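Long-range contact in protein-tyrosine-phosphatase (Vibrio vulnificus, PDB 7DHF), which probably removes phosphate from phosphotyrosine residues of proteins, releasing tyrosine and inorganic phosphate: residues T21-V25 and Y135-D139. The protein carries 1 engineered substitution. Residues are numbered along the deposited sequence; the frame is centred on the assembly and turned at random.
Sequences TGERV and YQLID
I138 lies over G22, its CG2 methyl 3.6 Å from G22 CA, where two helices of the low-molecular-weight phosphatase fold pack together beside its four-stranded parallel sheet. The segments 21-25 and 135-139 belong to helices 18-29 and 128-146. Both keep alpha-helical torsions, phi -53 to -77° and psi -35 to -53°, and each holds an i to i+4 bond: V25 N to T21 O at 2.9 Å, D139 N to Y135 O at 2.7 Å. Their axes run in broadly the same direction, cross at -43° and approach to 9.9 Å. The CA register pairs T21 with Y135 (7.4 Å), G22 with I138 (5.9 Å) and V25 with D139 (6.7 Å); the shortest separation falls at G22, which has no side chain of its own, so I138 CG2 rests directly on its CA. T21 and V25, one turn apart, both direct CA-to-CB toward the partner helix. With T21 in the m rotamer, CG2 sits 3.6 Å from Y135 CD1 and 3.9 Å from I138 CD1, while OG1 is hydrogen-bonded to the C17 carbonyl. Y135 starts sideways, but its t rotamer brings the ring back, obliquely, to T21 CG2 and V25 CG2; V59 and A60 of helix 54-61 also touch the Y135 side chain. No hydrogen bond links the segments; the closest atom pairs across the 253 Å² buried are all carbon to carbon, so it is van der Waals packing. The interface adjoins the probable catalytic region: the I138 side chain lies about 4 Å, nearest atoms, from that of R18, a predicted active-site residue. V25, chi1 t, completes the fit, with CG2 3.7 Å from Y135 CE1 and CG1 4.3 Å from D139 CA.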
loop_
_atom_site.group_PDB
_atom_site.type_symbol
_atom_site.label_atom_id
_atom_site.label_comp_id
_atom_site.label_asym_id
_atom_site.label_seq_id
_atom_site.Cartn_x
_atom_site.Cartn_y
_atom_site.Cartn_z
ATOM N N THR A 21 -1.426 -0.955 5.492
ATOM C CA THR A 21 -0.277 -1.415 6.264
ATOM C C THR A 21 1.017 -0.862 5.683
ATOM O O THR A 21 1.848 -0.303 6.406
ATOM C CB THR A 21 -0.251 -2.946 6.309
ATOM O OG1 THR A 21 -1.437 -3.432 6.953
ATOM C CG2 THR A 21 0.969 -3.448 7.077
ATOM N N GLY A 22 1.197 -0.999 4.367
ATOM C CA GLY A 22 2.390 -0.466 3.732
ATOM C C GLY A 22 2.511 1.038 3.889
ATOM O O GLY A 22 3.608 1.562 4.094
ATOM N N GLU A 23 1.387 1.751 3.785
ATOM C CA GLU A 23 1.390 3.192 4.029
ATOM C C GLU A 23 2.003 3.516 5.384
ATOM O O GLU A 23 2.904 4.354 5.491
ATOM C CB GLU A 23 -0.040 3.738 3.962
ATOM C CG GLU A 23 -0.175 5.210 4.375
ATOM C CD GLU A 23 -1.601 5.615 4.690
ATOM O OE1 GLU A 23 -2.523 5.163 3.983
ATOM O OE2 GLU A 23 -1.798 6.387 5.655
ATOM N N ARG A 24 1.503 2.874 6.440
ATOM C CA ARG A 24 1.896 3.253 7.792
ATOM C C ARG A 24 3.283 2.730 8.147
ATOM O O ARG A 24 4.034 3.406 8.856
ATOM C CB ARG A 24 0.843 2.780 8.794
ATOM C CG ARG A 24 -0.548 3.358 8.548
ATOM C CD ARG A 24 -0.587 4.875 8.708
ATOM N NE ARG A 24 -1.924 5.412 8.455
ATOM C CZ ARG A 24 -2.898 5.475 9.360
ATOM N NH1 ARG A 24 -2.700 5.040 10.598
ATOM N NH2 ARG A 24 -4.079 5.973 9.025
ATOM N N VAL A 25 3.645 1.539 7.667
ATOM C CA VAL A 25 5.008 1.049 7.869
ATOM C C VAL A 25 6.004 1.993 7.211
ATOM O O VAL A 25 6.996 2.404 7.824
ATOM C CB VAL A 25 5.151 -0.394 7.350
ATOM C CG1 VAL A 25 6.616 -0.834 7.367
ATOM C CG2 VAL A 25 4.305 -1.345 8.182
ATOM N N TYR A 135 2.445 -8.845 6.606
ATOM C CA TYR A 135 3.194 -7.825 7.329
ATOM C C TYR A 135 4.693 -8.050 7.194
ATOM O O TYR A 135 5.457 -7.096 7.008
ATOM C CB TYR A 135 2.793 -7.781 8.806
ATOM C CG TYR A 135 3.410 -6.589 9.495
ATOM C CD1 TYR A 135 2.727 -5.386 9.575
ATOM C CD2 TYR A 135 4.699 -6.648 10.012
ATOM C CE1 TYR A 135 3.293 -4.282 10.170
ATOM C CE2 TYR A 135 5.277 -5.543 10.608
ATOM C CZ TYR A 135 4.569 -4.363 10.685
ATOM O OH TYR A 135 5.130 -3.255 11.275
ATOM N N GLN A 136 5.133 -9.306 7.287
ATOM C CA GLN A 136 6.557 -9.602 7.167
ATOM C C GLN A 136 7.111 -9.111 5.836
ATOM O O GLN A 136 8.146 -8.437 5.792
ATOM C CB GLN A 136 6.788 -11.105 7.319
ATOM C CG GLN A 136 8.251 -11.515 7.247
ATOM C CD GLN A 136 9.054 -11.007 8.426
ATOM O OE1 GLN A 136 8.532 -10.871 9.532
ATOM N NE2 GLN A 136 10.330 -10.724 8.197
ATOM N N LEU A 137 6.440 -9.455 4.734
ATOM C CA LEU A 137 6.907 -9.016 3.423
ATOM C C LEU A 137 6.858 -7.500 3.304
ATOM O O LEU A 137 7.786 -6.882 2.774
ATOM C CB LEU A 137 6.078 -9.669 2.318
ATOM C CG LEU A 137 6.196 -11.189 2.186
ATOM C CD1 LEU A 137 5.255 -11.696 1.104
ATOM C CD2 LEU A 137 7.626 -11.619 1.890
ATOM N N ILE A 138 5.776 -6.882 3.781
ATOM C CA ILE A 138 5.664 -5.427 3.719
ATOM C C ILE A 138 6.790 -4.778 4.509
ATOM O O ILE A 138 7.412 -3.810 4.053
ATOM C CB ILE A 138 4.272 -4.983 4.208
ATOM C CG1 ILE A 138 3.205 -5.411 3.199
ATOM C CG2 ILE A 138 4.227 -3.475 4.443
ATOM C CD1 ILE A 138 1.780 -5.248 3.688
ATOM N N ASP A 139 7.079 -5.309 5.698
ATOM C CA ASP A 139 8.136 -4.758 6.539
ATOM C C ASP A 139 9.492 -4.856 5.845
ATOM O O ASP A 139 10.217 -3.861 5.727
ATOM C CB ASP A 139 8.142 -5.512 7.872
ATOM C CG ASP A 139 9.074 -4.898 8.896
ATOM O OD1 ASP A 139 9.491 -3.737 8.716
ATOM O OD2 ASP A 139 9.371 -5.583 9.898
#